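Local atomic coordinates of putative exported protein (Bacteroides fragilis, PDB entry 4RAA), a protein that is of unknown function but is probably exported and adopts the six-bladed beta-propeller fold of the YWTD superfamily. Residues Leu63-Lys68 against Asn74-Lys79; Leu127-Ser132 against Tyr158-Asp163; Asp338-Leu343 against Asn352-Phe357. One frame throughout, in Å; residues are numbered along the deposited sequence.

Following the chain from the N terminus, contact 1 comes first and closes a short turn: 63-68 and 74-79 lie on the neighbouring strands 62-67 and 72-79 of a beta hairpin. Contact 2 then closes a longer loop, bringing the connection 127-132 back onto strand 157-162 after two intervening strands. Contact 3 lies near the C terminus, where helix 338-345 folds back on strand 354-360. The three follow in series; none nests within or crosses another. Contacts 1 and 3 have centres about 21 Å apart, while the centres of contacts 2 and 3, about 38 Å apart, flank the chain's centre. They tie together a hairpin, an inter-sheet connection and a helix-covered terminal sheet.

Contact 1: Leu63-Lys68 against Asn74-Lys79; sequences LYVFNK and NQIGQK
Leu63 and Val65 close on Ile76 to form the tight side of this hairpin. In Leu63 a first torsion of -179° turns CG away from the backbone N and brings the isobutyl group slantwise across Ile76, with Leu63 CD2 3.7 Å from Ile76 CB. Two residues on, and on the same face, Val65 presents CG2, 3.5 Å from Ile76 CG1, and Ile76 CD1 also packs on that methyl. The branches of Ile76 are therefore shared between two residues of the opposing strand, and all three side chains are buried. Beneath them the backbones are antiparallel. Val65 N gives a hydrogen bond of 2.8 Å to Asn74 O, and Ile76 N one of 3.0 Å to Leu63 O; the return bond from Asn74 N to Val65 O is weak.

The other face is looser. Here Tyr64 and Gln75 form a non-hydrogen-bonded pair, and the extended glutamine runs past one side of the phenol: Gln75 CG lies 4.1 Å from Tyr64 CD1, and Gln75 OE1 lies 4.0 Å from Tyr64 CE1. Amide and ring planes are 56° apart, so the two do not stack. Gln75 is partly exposed, as is Asn74, whose amide turns outward.

Both polar tips are held from outside, Tyr64 OH by Leu39 O and Gln75 NE2 by Tyr86 OH, which also bonds Leu63 N and Ile76 O. Leu63 packs further on Leu89 and Phe92 of strand 85-94. Strand 52-57 pairs with the far edge of strand 62-67, and the antiparallel run 52-57, 62-67, 72-79 is consistent with part of a propeller blade.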
ATOM      1  N   LEU A  63      -1.109 -20.599  -3.786  1.00 30.98           N
ATOM      2  CA  LEU A  63       0.332 -20.427  -3.970  1.00 30.30           C
ATOM      3  C   LEU A  63       0.997 -21.392  -3.002  1.00 30.90           C
ATOM      4  O   LEU A  63       0.814 -21.252  -1.797  1.00 31.96           O
ATOM      5  CB  LEU A  63       0.741 -18.977  -3.687  1.00 29.90           C
ATOM      6  CG  LEU A  63       2.209 -18.577  -3.850  1.00 30.00           C
ATOM      7  CD1 LEU A  63       2.695 -18.848  -5.262  1.00 29.59           C
ATOM      8  CD2 LEU A  63       2.414 -17.104  -3.509  1.00 30.14           C
ATOM      9  N   TYR A  64       1.748 -22.364  -3.525  1.00 30.81           N
ATOM     10  CA  TYR A  64       2.420 -23.392  -2.715  1.00 32.13           C
ATOM     11  C   TYR A  64       3.937 -23.330  -2.748  1.00 33.17           C
ATOM     12  O   TYR A  64       4.519 -22.774  -3.686  1.00 33.43           O
ATOM     13  CB  TYR A  64       2.050 -24.775  -3.224  1.00 31.99           C
ATOM     14  CG  TYR A  64       0.612 -25.146  -3.086  1.00 31.78           C
ATOM     15  CD1 TYR A  64       0.008 -25.197  -1.833  1.00 32.54           C
ATOM     16  CD2 TYR A  64      -0.131 -25.552  -4.193  1.00 31.49           C
ATOM     17  CE1 TYR A  64      -1.323 -25.580  -1.691  1.00 32.83           C
ATOM     18  CE2 TYR A  64      -1.458 -25.957  -4.059  1.00 31.83           C
ATOM     19  CZ  TYR A  64      -2.048 -25.961  -2.812  1.00 32.40           C
ATOM     20  OH  TYR A  64      -3.355 -26.352  -2.693  1.00 33.54           O
ATOM     21  N   VAL A  65       4.560 -23.916  -1.718  1.00 34.95           N
ATOM     22  CA  VAL A  65       6.016 -24.074  -1.647  1.00 36.54           C
ATOM     23  C   VAL A  65       6.303 -25.569  -1.543  1.00 38.10           C
ATOM     24  O   VAL A  65       5.801 -26.254  -0.643  1.00 38.98           O
ATOM     25  CB  VAL A  65       6.669 -23.332  -0.468  1.00 38.03           C
ATOM     26  CG1 VAL A  65       8.190 -23.495  -0.504  1.00 39.35           C
ATOM     27  CG2 VAL A  65       6.307 -21.850  -0.513  1.00 37.59           C
ATOM     28  N   PHE A  66       7.071 -26.058  -2.510  1.00 38.89           N
ATOM     29  CA  PHE A  66       7.551 -27.419  -2.560  1.00 40.77           C
ATOM     30  C   PHE A  66       9.075 -27.389  -2.491  1.00 43.83           C
ATOM     31  O   PHE A  66       9.713 -26.355  -2.722  1.00 43.48           O
ATOM     32  CB  PHE A  66       7.098 -28.114  -3.838  1.00 39.51           C
ATOM     33  CG  PHE A  66       5.661 -28.533  -3.825  1.00 38.90           C
ATOM     34  CD1 PHE A  66       4.656 -27.643  -4.189  1.00 37.61           C
ATOM     35  CD2 PHE A  66       5.306 -29.838  -3.471  1.00 40.22           C
ATOM     36  CE1 PHE A  66       3.322 -28.042  -4.200  1.00 37.30           C
ATOM     37  CE2 PHE A  66       3.973 -30.247  -3.484  1.00 39.87           C
ATOM     38  CZ  PHE A  66       2.978 -29.344  -3.846  1.00 38.82           C
ATOM     39  N   ASN A  67       9.633 -28.551  -2.188  1.00 48.03           N
ATOM     40  CA  ASN A  67      11.063 -28.767  -2.044  1.00 52.44           C
ATOM     41  C   ASN A  67      11.623 -29.302  -3.370  1.00 52.21           C
ATOM     42  O   ASN A  67      10.861 -29.802  -4.203  1.00 49.56           O
ATOM     43  CB  ASN A  67      11.232 -29.794  -0.916  1.00 58.34           C
ATOM     44  CG  ASN A  67      12.648 -29.950  -0.430  1.00 63.36           C
ATOM     45  OD1 ASN A  67      13.607 -29.380  -0.966  1.00 67.19           O
ATOM     46  ND2 ASN A  67      12.785 -30.748   0.612  1.00 67.23           N
ATOM     47  N   LYS A  68      12.946 -29.202  -3.554  1.00 55.60           N
ATOM     48  CA  LYS A  68      13.656 -29.768  -4.732  1.00 56.76           C
ATOM     49  C   LYS A  68      13.302 -31.242  -4.933  1.00 52.28           C
ATOM     50  O   LYS A  68      13.114 -31.685  -6.058  1.00 50.76           O
ATOM     51  CB  LYS A  68      15.189 -29.657  -4.586  1.00 63.58           C
ATOM     52  CG  LYS A  68      15.766 -28.248  -4.652  1.00 67.53           C
ATOM     53  CD  LYS A  68      15.752 -27.656  -6.055  1.00 68.40           C
ATOM     54  CE  LYS A  68      16.328 -26.245  -6.048  1.00 69.72           C
ATOM     55  NZ  LYS A  68      16.433 -25.631  -7.400  1.00 66.70           N
ATOM     56  N   ASN A  74       5.124 -25.695   2.645  1.00 46.14           N
ATOM     57  CA  ASN A  74       4.064 -24.849   3.220  1.00 45.93           C
ATOM     58  C   ASN A  74       3.284 -24.085   2.135  1.00 43.08           C
ATOM     59  O   ASN A  74       3.763 -23.980   1.003  1.00 41.68           O
ATOM     60  CB  ASN A  74       4.687 -23.814   4.195  1.00 48.92           C
ATOM     61  CG  ASN A  74       3.682 -23.221   5.165  1.00 52.48           C
ATOM     62  OD1 ASN A  74       2.553 -23.705   5.299  1.00 57.53           O
ATOM     63  ND2 ASN A  74       4.091 -22.166   5.860  1.00 52.80           N
ATOM     64  N   GLN A  75       2.082 -23.595   2.472  1.00 41.87           N
ATOM     65  CA  GLN A  75       1.290 -22.724   1.578  1.00 39.51           C
ATOM     66  C   GLN A  75       1.588 -21.267   1.934  1.00 38.56           C
ATOM     67  O   GLN A  75       1.735 -20.940   3.114  1.00 39.48           O
ATOM     68  CB  GLN A  75      -0.222 -22.969   1.692  1.00 39.10           C
ATOM     69  CG  GLN A  75      -1.019 -22.163   0.655  1.00 37.89           C
ATOM     70  CD  GLN A  75      -2.500 -22.463   0.588  1.00 38.16           C
ATOM     71  OE1 GLN A  75      -3.000 -23.386   1.240  1.00 39.87           O
ATOM     72  NE2 GLN A  75      -3.214 -21.691  -0.233  1.00 36.56           N
ATOM     73  N   ILE A  76       1.649 -20.406   0.913  1.00 36.75           N
ATOM     74  CA  ILE A  76       1.886 -18.965   1.087  1.00 35.96           C
ATOM     75  C   ILE A  76       0.513 -18.315   1.153  1.00 35.63           C
ATOM     76  O   ILE A  76      -0.154 -18.186   0.130  1.00 34.81           O
ATOM     77  CB  ILE A  76       2.748 -18.352  -0.052  1.00 34.82           C
ATOM     78  CG1 ILE A  76       4.073 -19.135  -0.171  1.00 35.08           C
ATOM     79  CG2 ILE A  76       2.989 -16.855   0.199  1.00 34.60           C
ATOM     80  CD1 ILE A  76       5.129 -18.522  -1.067  1.00 34.50           C
ATOM     81  N   GLY A  77       0.107 -17.902   2.356  1.00 36.67           N
ATOM     82  CA  GLY A  77      -1.207 -17.303   2.591  1.00 36.46           C
ATOM     83  C   GLY A  77      -2.282 -18.355   2.456  1.00 36.94           C
ATOM     84  O   GLY A  77      -2.020 -19.541   2.668  1.00 37.78           O
ATOM     85  N   GLN A  78      -3.486 -17.923   2.097  1.00 37.55           N
ATOM     86  CA  GLN A  78      -4.625 -18.836   1.878  1.00 37.38           C
ATOM     87  C   GLN A  78      -5.738 -18.149   1.105  1.00 37.38           C
ATOM     88  O   GLN A  78      -5.688 -16.938   0.906  1.00 37.16           O
ATOM     89  CB  GLN A  78      -5.168 -19.345   3.211  1.00 39.02           C
ATOM     90  CG  GLN A  78      -5.441 -18.246   4.226  1.00 40.58           C
ATOM     91  CD  GLN A  78      -6.383 -18.655   5.340  1.00 43.00           C
ATOM     92  OE1 GLN A  78      -6.642 -19.839   5.572  1.00 44.90           O
ATOM     93  NE2 GLN A  78      -6.911 -17.660   6.038  1.00 44.29           N
ATOM     94  N   LYS A  79      -6.738 -18.918   0.675  1.00 38.33           N
ATOM     95  CA  LYS A  79      -7.887 -18.351  -0.033  1.00 38.13           C
ATOM     96  C   LYS A  79      -8.820 -17.672   0.942  1.00 38.99           C
ATOM     97  O   LYS A  79      -8.984 -18.144   2.071  1.00 40.13           O
ATOM     98  CB  LYS A  79      -8.679 -19.395  -0.809  1.00 38.86           C
ATOM     99  CG  LYS A  79      -7.885 -20.072  -1.910  1.00 39.72           C
ATOM    100  CD  LYS A  79      -8.770 -20.627  -3.020  1.00 40.55           C
ATOM    101  CE  LYS A  79      -9.323 -19.517  -3.922  1.00 40.96           C
ATOM    102  NZ  LYS A  79     -10.007 -20.009  -5.153  1.00 41.44           N
TER

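Contact 2: Leu127-Ser132 against Tyr158-Asp163; sequences LPFSTS and YFVVTD
Phe129 reaches down from an irregular loop onto Val160 and Thr162 of strand 157-162. Its CB leaves the backbone toward the strand, and chi1 of 39° sets CG between the backbone N and the carbonyl carbon, which points the ring at the strand. Beyond CG the ring passes beside Pro128, whose CG sits 3.5 Å above one face, offset toward the CE2 side of the rim. Phe129 CE2 itself lies 4.0 Å from Val160 CG1 and 4.1 Å from Thr162 CG2. On the opposite side of the ring, Phe129 CE1 comes within 3.7 Å of Val160 CG1. At the tip Phe129 CZ is nearest Val160 CG1, with Thr162 CG2 at 4.1 Å. The threonine methyl lies at the ring edge, near its plane; the valine methyl approaches obliquely.

With its methyl turned to the phenyl, Thr162 uses OG1 elsewhere: it donates to Asp163 O at 3.0 Å, on a lone pair in the carbonyl plane, and accepts from Trp144 NE1. The Trp144 ring also packs edge-to-face with Phe129.

Loop 127-132 carries the chain from strand 121-126, at the edge of one sheet, to strand 134-136, which opens a four-stranded antiparallel sheet, consistent with a blade-to-blade connection of a beta-propeller.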
ATOM      1  N   LEU A 127      -3.784  -2.616  -6.303  1.00 33.72           N
ATOM      2  CA  LEU A 127      -3.149  -2.542  -7.601  1.00 33.39           C
ATOM      3  C   LEU A 127      -3.323  -1.116  -8.066  1.00 34.73           C
ATOM      4  O   LEU A 127      -4.404  -0.557  -7.898  1.00 35.02           O
ATOM      5  CB  LEU A 127      -3.821  -3.439  -8.639  1.00 33.28           C
ATOM      6  CG  LEU A 127      -3.783  -4.962  -8.540  1.00 32.28           C
ATOM      7  CD1 LEU A 127      -4.620  -5.524  -9.677  1.00 32.47           C
ATOM      8  CD2 LEU A 127      -2.364  -5.523  -8.589  1.00 31.86           C
ATOM      9  N   PRO A 128      -2.265  -0.520  -8.636  1.00 35.54           N
ATOM     10  CA  PRO A 128      -2.368   0.861  -9.105  1.00 37.47           C
ATOM     11  C   PRO A 128      -3.273   1.073 -10.344  1.00 38.92           C
ATOM     12  O   PRO A 128      -3.737   2.198 -10.583  1.00 40.47           O
ATOM     13  CB  PRO A 128      -0.913   1.211  -9.427  1.00 37.58           C
ATOM     14  CG  PRO A 128      -0.291  -0.097  -9.797  1.00 35.79           C
ATOM     15  CD  PRO A 128      -0.953  -1.120  -8.951  1.00 34.44           C
ATOM     16  N   PHE A 129      -3.503   0.001 -11.106  1.00 38.46           N
ATOM     17  CA  PHE A 129      -4.286   0.022 -12.351  1.00 39.38           C
ATOM     18  C   PHE A 129      -4.606  -1.416 -12.783  1.00 38.43           C
ATOM     19  O   PHE A 129      -4.191  -2.358 -12.106  1.00 37.58           O
ATOM     20  CB  PHE A 129      -3.494   0.779 -13.447  1.00 39.74           C
ATOM     21  CG  PHE A 129      -2.005   0.507 -13.431  1.00 38.56           C
ATOM     22  CD1 PHE A 129      -1.490  -0.722 -13.856  1.00 37.61           C
ATOM     23  CD2 PHE A 129      -1.109   1.492 -13.000  1.00 40.92           C
ATOM     24  CE1 PHE A 129      -0.122  -0.976 -13.838  1.00 36.95           C
ATOM     25  CE2 PHE A 129       0.270   1.250 -12.990  1.00 40.95           C
ATOM     26  CZ  PHE A 129       0.759   0.005 -13.401  1.00 39.18           C
ATOM     27  N   SER A 130      -5.326  -1.592 -13.892  1.00 40.22           N
ATOM     28  CA  SER A 130      -5.644  -2.943 -14.396  1.00 40.90           C
ATOM     29  C   SER A 130      -4.369  -3.620 -14.927  1.00 38.16           C
ATOM     30  O   SER A 130      -3.771  -3.158 -15.905  1.00 39.23           O
ATOM     31  CB  SER A 130      -6.708  -2.900 -15.485  1.00 45.06           C
ATOM     32  OG  SER A 130      -7.022  -4.209 -15.941  1.00 51.38           O
ATOM     33  N   THR A 131      -3.960  -4.694 -14.255  1.00 35.53           N
ATOM     34  CA  THR A 131      -2.729  -5.428 -14.570  1.00 34.35           C
ATOM     35  C   THR A 131      -2.788  -6.853 -13.994  1.00 34.59           C
ATOM     36  O   THR A 131      -3.521  -7.096 -13.038  1.00 35.49           O
ATOM     37  CB  THR A 131      -1.496  -4.671 -14.023  1.00 33.98           C
ATOM     38  OG1 THR A 131      -0.304  -5.357 -14.386  1.00 33.63           O
ATOM     39  CG2 THR A 131      -1.534  -4.523 -12.493  1.00 33.97           C
ATOM     40  N   SER A 132      -2.042  -7.783 -14.597  1.00 34.77           N
ATOM     41  CA  SER A 132      -1.996  -9.205 -14.161  1.00 34.20           C
ATOM     42  C   SER A 132      -0.619  -9.750 -13.750  1.00 33.95           C
ATOM     43  O   SER A 132      -0.536 -10.725 -13.011  1.00 34.28           O
ATOM     44  CB  SER A 132      -2.538 -10.113 -15.279  1.00 33.34           C
ATOM     45  OG  SER A 132      -1.690 -10.127 -16.419  1.00 32.03           O
ATOM     46  N   TYR A 158       1.454  -1.231 -23.949  1.00 39.03           N
ATOM     47  CA  TYR A 158       1.421  -2.638 -23.512  1.00 36.64           C
ATOM     48  C   TYR A 158       1.931  -2.817 -22.073  1.00 36.34           C
ATOM     49  O   TYR A 158       1.351  -3.602 -21.316  1.00 35.35           O
ATOM     50  CB  TYR A 158       2.193  -3.550 -24.476  1.00 35.50           C
ATOM     51  CG  TYR A 158       1.404  -3.997 -25.687  1.00 35.64           C
ATOM     52  CD1 TYR A 158       0.365  -4.911 -25.549  1.00 35.04           C
ATOM     53  CD2 TYR A 158       1.728  -3.562 -26.975  1.00 36.89           C
ATOM     54  CE1 TYR A 158      -0.363  -5.346 -26.646  1.00 36.06           C
ATOM     55  CE2 TYR A 158       1.015  -4.008 -28.089  1.00 37.45           C
ATOM     56  CZ  TYR A 158      -0.033  -4.897 -27.918  1.00 37.26           C
ATOM     57  OH  TYR A 158      -0.761  -5.346 -28.998  1.00 38.21           O
ATOM     58  N   PHE A 159       3.001  -2.095 -21.713  1.00 37.06           N
ATOM     59  CA  PHE A 159       3.633  -2.160 -20.372  1.00 35.98           C
ATOM     60  C   PHE A 159       3.882  -0.774 -19.796  1.00 37.21           C
ATOM     61  O   PHE A 159       3.819   0.227 -20.509  1.00 39.13           O
ATOM     62  CB  PHE A 159       4.982  -2.885 -20.439  1.00 34.64           C
ATOM     63  CG  PHE A 159       4.922  -4.213 -21.135  1.00 33.16           C
ATOM     64  CD1 PHE A 159       4.631  -5.375 -20.427  1.00 31.92           C
ATOM     65  CD2 PHE A 159       5.157  -4.302 -22.512  1.00 32.99           C
ATOM     66  CE1 PHE A 159       4.566  -6.599 -21.076  1.00 31.04           C
ATOM     67  CE2 PHE A 159       5.103  -5.521 -23.166  1.00 32.04           C
ATOM     68  CZ  PHE A 159       4.799  -6.667 -22.447  1.00 31.49           C
ATOM     69  N   VAL A 160       4.198  -0.741 -18.505  1.00 37.02           N
ATOM     70  CA  VAL A 160       4.488   0.508 -17.785  1.00 38.00           C
ATOM     71  C   VAL A 160       5.503   0.268 -16.666  1.00 37.42           C
ATOM     72  O   VAL A 160       5.421  -0.734 -15.970  1.00 36.07           O
ATOM     73  CB  VAL A 160       3.187   1.166 -17.233  1.00 38.39           C
ATOM     74  CG1 VAL A 160       2.460   0.266 -16.244  1.00 37.67           C
ATOM     75  CG2 VAL A 160       3.465   2.531 -16.604  1.00 39.32           C
ATOM     76  N   VAL A 161       6.449   1.195 -16.503  1.00 38.87           N
ATOM     77  CA  VAL A 161       7.464   1.100 -15.458  1.00 38.83           C
ATOM     78  C   VAL A 161       7.106   2.084 -14.353  1.00 38.79           C
ATOM     79  O   VAL A 161       6.878   3.257 -14.639  1.00 39.97           O
ATOM     80  CB  VAL A 161       8.869   1.378 -16.009  1.00 40.29           C
ATOM     81  CG1 VAL A 161       9.918   1.291 -14.894  1.00 40.70           C
ATOM     82  CG2 VAL A 161       9.177   0.396 -17.139  1.00 40.04           C
ATOM     83  N   THR A 162       7.049   1.596 -13.109  1.00 38.24           N
ATOM     84  CA  THR A 162       6.736   2.422 -11.932  1.00 39.13           C
ATOM     85  C   THR A 162       7.814   2.291 -10.880  1.00 39.44           C
ATOM     86  O   THR A 162       8.549   1.295 -10.863  1.00 39.84           O
ATOM     87  CB  THR A 162       5.412   2.013 -11.232  1.00 39.12           C
ATOM     88  OG1 THR A 162       5.613   0.876 -10.371  1.00 38.08           O
ATOM     89  CG2 THR A 162       4.309   1.738 -12.239  1.00 39.10           C
ATOM     90  N   ASP A 163       7.858   3.266  -9.971  1.00 39.10           N
ATOM     91  CA  ASP A 163       8.784   3.218  -8.834  1.00 39.05           C
ATOM     92  C   ASP A 163       8.259   2.228  -7.768  1.00 37.76           C
ATOM     93  O   ASP A 163       7.200   1.593  -7.938  1.00 36.41           O
ATOM     94  CB  ASP A 163       9.058   4.636  -8.242  1.00 40.51           C
ATOM     95  CG  ASP A 163       7.826   5.302  -7.593  1.00 41.01           C
ATOM     96  OD1 ASP A 163       6.818   4.630  -7.271  1.00 40.05           O
ATOM     97  OD2 ASP A 163       7.883   6.534  -7.383  1.00 41.97           O
TER

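Contact 3: Asp338-Leu343 against Asn352-Phe357; sequences DKLSEL and NSILLF
Between Leu340, Leu343 and Ile354 there is no flat group: no ring, amide or carboxylate from either segment enters, so there are no faces or edges to match, and branched aliphatic chains make the whole contact. The two leucines stand three residues apart on helix 338-345, about one turn, and both address the same isoleucine of strand 354-360.

Leu340 starts out lateral to the strand, but with CG anti to the backbone N (chi1 -180°) its CD1 methyl swings in to 4.0 Å from Ile354 CG2. The two side chains cross obliquely there. The other branch of Ile354 serves Leu343: CG1 lies beside the backbone N, and the extended chi2 of 177° carries Ile354 CD1 to 4.3 Å from Leu343 CB.

Phe29 of strand 25-31 also touches both leucines, so this turn of the helix packs on side chains from two adjacent strands. Leu326 and Val323 of helix 323-331 pack against Leu340 and Ile354 respectively. C-terminal strand 354-360 pairs between N-terminal strand 25-31 and strand 316-321, consistent with propeller closure by a blade built from both chain ends.

No hydrogen bond or salt bridge joins the segments. With Leu340 and Ile354 buried and Leu343 partly exposed, apolar burial is the likely source of stability; lacking directional polar bonds, the fit rests on the shapes of the aliphatic chains.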
ATOM      1  N   ASP A 338      11.755 -44.808 -19.347  1.00 55.20           N
ATOM      2  CA  ASP A 338      12.142 -45.661 -18.201  1.00 56.64           C
ATOM      3  C   ASP A 338      11.924 -44.975 -16.860  1.00 55.53           C
ATOM      4  O   ASP A 338      11.220 -45.514 -16.010  1.00 55.43           O
ATOM      5  CB  ASP A 338      13.608 -46.154 -18.297  1.00 58.23           C
ATOM      6  CG  ASP A 338      13.833 -47.190 -19.402  1.00 59.51           C
ATOM      7  OD1 ASP A 338      12.864 -47.698 -19.998  1.00 59.26           O
ATOM      8  OD2 ASP A 338      15.011 -47.509 -19.676  1.00 60.97           O
ATOM      9  N   LYS A 339      12.488 -43.778 -16.698  1.00 55.60           N
ATOM     10  CA  LYS A 339      12.356 -43.049 -15.430  1.00 56.21           C
ATOM     11  C   LYS A 339      10.925 -42.526 -15.155  1.00 53.70           C
ATOM     12  O   LYS A 339      10.517 -42.464 -13.986  1.00 53.78           O
ATOM     13  CB  LYS A 339      13.429 -41.946 -15.270  1.00 57.20           C
ATOM     14  CG  LYS A 339      13.386 -41.167 -13.938  1.00 59.76           C
ATOM     15  CD  LYS A 339      13.429 -42.044 -12.669  1.00 63.16           C
ATOM     16  CE  LYS A 339      12.941 -41.330 -11.411  1.00 61.91           C
ATOM     17  NZ  LYS A 339      13.867 -40.300 -10.881  1.00 62.63           N
ATOM     18  N   LEU A 340      10.175 -42.162 -16.203  1.00 50.62           N
ATOM     19  CA  LEU A 340       8.778 -41.716 -16.035  1.00 48.15           C
ATOM     20  C   LEU A 340       7.911 -42.869 -15.556  1.00 48.66           C
ATOM     21  O   LEU A 340       7.162 -42.713 -14.587  1.00 47.85           O
ATOM     22  CB  LEU A 340       8.183 -41.166 -17.334  1.00 47.39           C
ATOM     23  CG  LEU A 340       6.727 -40.653 -17.311  1.00 46.31           C
ATOM     24  CD1 LEU A 340       6.490 -39.610 -16.221  1.00 45.12           C
ATOM     25  CD2 LEU A 340       6.346 -40.088 -18.669  1.00 45.76           C
ATOM     26  N   SER A 341       8.033 -44.010 -16.240  1.00 49.31           N
ATOM     27  CA  SER A 341       7.291 -45.239 -15.909  1.00 50.46           C
ATOM     28  C   SER A 341       7.570 -45.745 -14.482  1.00 52.13           C
ATOM     29  O   SER A 341       6.660 -46.244 -13.821  1.00 52.76           O
ATOM     30  CB  SER A 341       7.588 -46.340 -16.927  1.00 51.22           C
ATOM     31  OG  SER A 341       6.647 -47.372 -16.789  1.00 52.30           O
ATOM     32  N   GLU A 342       8.821 -45.608 -14.031  1.00 53.44           N
ATOM     33  CA  GLU A 342       9.259 -45.946 -12.655  1.00 55.54           C
ATOM     34  C   GLU A 342       8.482 -45.116 -11.616  1.00 53.54           C
ATOM     35  O   GLU A 342       7.959 -45.675 -10.649  1.00 55.29           O
ATOM     36  CB  GLU A 342      10.780 -45.747 -12.538  1.00 58.20           C
ATOM     37  CG  GLU A 342      11.457 -45.913 -11.183  1.00 61.76           C
ATOM     38  CD  GLU A 342      12.964 -45.684 -11.308  1.00 65.89           C
ATOM     39  OE1 GLU A 342      13.649 -46.552 -11.899  1.00 68.41           O
ATOM     40  OE2 GLU A 342      13.470 -44.637 -10.827  1.00 65.13           O
ATOM     41  N   LEU A 343       8.398 -43.802 -11.833  1.00 50.58           N
ATOM     42  CA  LEU A 343       7.605 -42.899 -10.972  1.00 48.86           C
ATOM     43  C   LEU A 343       6.082 -43.099 -11.138  1.00 48.61           C
ATOM     44  O   LEU A 343       5.326 -42.961 -10.169  1.00 48.08           O
ATOM     45  CB  LEU A 343       7.955 -41.419 -11.222  1.00 46.96           C
ATOM     46  CG  LEU A 343       9.292 -40.894 -10.696  1.00 46.95           C
ATOM     47  CD1 LEU A 343       9.541 -39.496 -11.233  1.00 45.22           C
ATOM     48  CD2 LEU A 343       9.347 -40.891  -9.172  1.00 47.83           C
ATOM     49  N   ASN A 352      -0.854 -35.751  -7.551  1.00 40.07           N
ATOM     50  CA  ASN A 352      -0.549 -34.507  -8.261  1.00 38.67           C
ATOM     51  C   ASN A 352       0.342 -34.754  -9.464  1.00 38.30           C
ATOM     52  O   ASN A 352       0.919 -35.825  -9.624  1.00 39.28           O
ATOM     53  CB  ASN A 352       0.141 -33.477  -7.334  1.00 39.22           C
ATOM     54  CG  ASN A 352      -0.792 -32.878  -6.282  1.00 39.84           C
ATOM     55  OD1 ASN A 352      -2.020 -32.957  -6.386  1.00 41.44           O
ATOM     56  ND2 ASN A 352      -0.203 -32.241  -5.270  1.00 39.63           N
ATOM     57  N   SER A 353       0.446 -33.742 -10.313  1.00 37.87           N
ATOM     58  CA  SER A 353       1.237 -33.829 -11.539  1.00 37.87           C
ATOM     59  C   SER A 353       2.697 -34.262 -11.331  1.00 37.79           C
ATOM     60  O   SER A 353       3.340 -33.867 -10.344  1.00 37.22           O
ATOM     61  CB  SER A 353       1.241 -32.474 -12.275  1.00 36.89           C
ATOM     62  OG  SER A 353      -0.067 -32.089 -12.649  1.00 37.63           O
ATOM     63  N   ILE A 354       3.178 -35.114 -12.241  1.00 37.53           N
ATOM     64  CA  ILE A 354       4.600 -35.463 -12.316  1.00 37.47           C
ATOM     65  C   ILE A 354       5.182 -34.403 -13.258  1.00 35.77           C
ATOM     66  O   ILE A 354       4.756 -34.302 -14.419  1.00 35.25           O
ATOM     67  CB  ILE A 354       4.866 -36.875 -12.893  1.00 38.16           C
ATOM     68  CG1 ILE A 354       4.252 -37.943 -11.971  1.00 39.09           C
ATOM     69  CG2 ILE A 354       6.378 -37.086 -13.093  1.00 38.68           C
ATOM     70  CD1 ILE A 354       4.389 -39.374 -12.456  1.00 40.30           C
ATOM     71  N   LEU A 355       6.145 -33.626 -12.761  1.00 35.12           N
ATOM     72  CA  LEU A 355       6.787 -32.580 -13.572  1.00 33.94           C
ATOM     73  C   LEU A 355       7.860 -33.165 -14.480  1.00 34.39           C
ATOM     74  O   LEU A 355       8.623 -34.037 -14.068  1.00 35.29           O
ATOM     75  CB  LEU A 355       7.430 -31.493 -12.704  1.00 33.22           C
ATOM     76  CG  LEU A 355       6.531 -30.795 -11.691  1.00 32.67           C
ATOM     77  CD1 LEU A 355       7.326 -29.713 -10.978  1.00 32.30           C
ATOM     78  CD2 LEU A 355       5.281 -30.218 -12.346  1.00 31.82           C
ATOM     79  N   LEU A 356       7.878 -32.672 -15.714  1.00 34.01           N
ATOM     80  CA  LEU A 356       8.883 -32.985 -16.713  1.00 34.64           C
ATOM     81  C   LEU A 356       9.827 -31.792 -16.728  1.00 34.58           C
ATOM     82  O   LEU A 356       9.394 -30.663 -16.977  1.00 32.57           O
ATOM     83  CB  LEU A 356       8.257 -33.160 -18.105  1.00 34.28           C
ATOM     84  CG  LEU A 356       9.164 -33.101 -19.345  1.00 34.71           C
ATOM     85  CD1 LEU A 356      10.356 -34.045 -19.260  1.00 36.08           C
ATOM     86  CD2 LEU A 356       8.343 -33.385 -20.591  1.00 34.91           C
ATOM     87  N   PHE A 357      11.098 -32.054 -16.442  1.00 36.79           N
ATOM     88  CA  PHE A 357      12.166 -31.069 -16.549  1.00 37.96           C
ATOM     89  C   PHE A 357      12.899 -31.441 -17.832  1.00 39.39           C
ATOM     90  O   PHE A 357      13.395 -32.572 -17.943  1.00 41.16           O
ATOM     91  CB  PHE A 357      13.082 -31.113 -15.338  1.00 39.47           C
ATOM     92  CG  PHE A 357      12.440 -30.586 -14.091  1.00 39.64           C
ATOM     93  CD1 PHE A 357      11.666 -31.420 -13.293  1.00 40.75           C
ATOM     94  CD2 PHE A 357      12.593 -29.254 -13.712  1.00 38.93           C
ATOM     95  CE1 PHE A 357      11.063 -30.935 -12.137  1.00 40.94           C
ATOM     96  CE2 PHE A 357      11.995 -28.772 -12.553  1.00 38.95           C
ATOM     97  CZ  PHE A 357      11.229 -29.610 -11.767  1.00 39.76           C
TER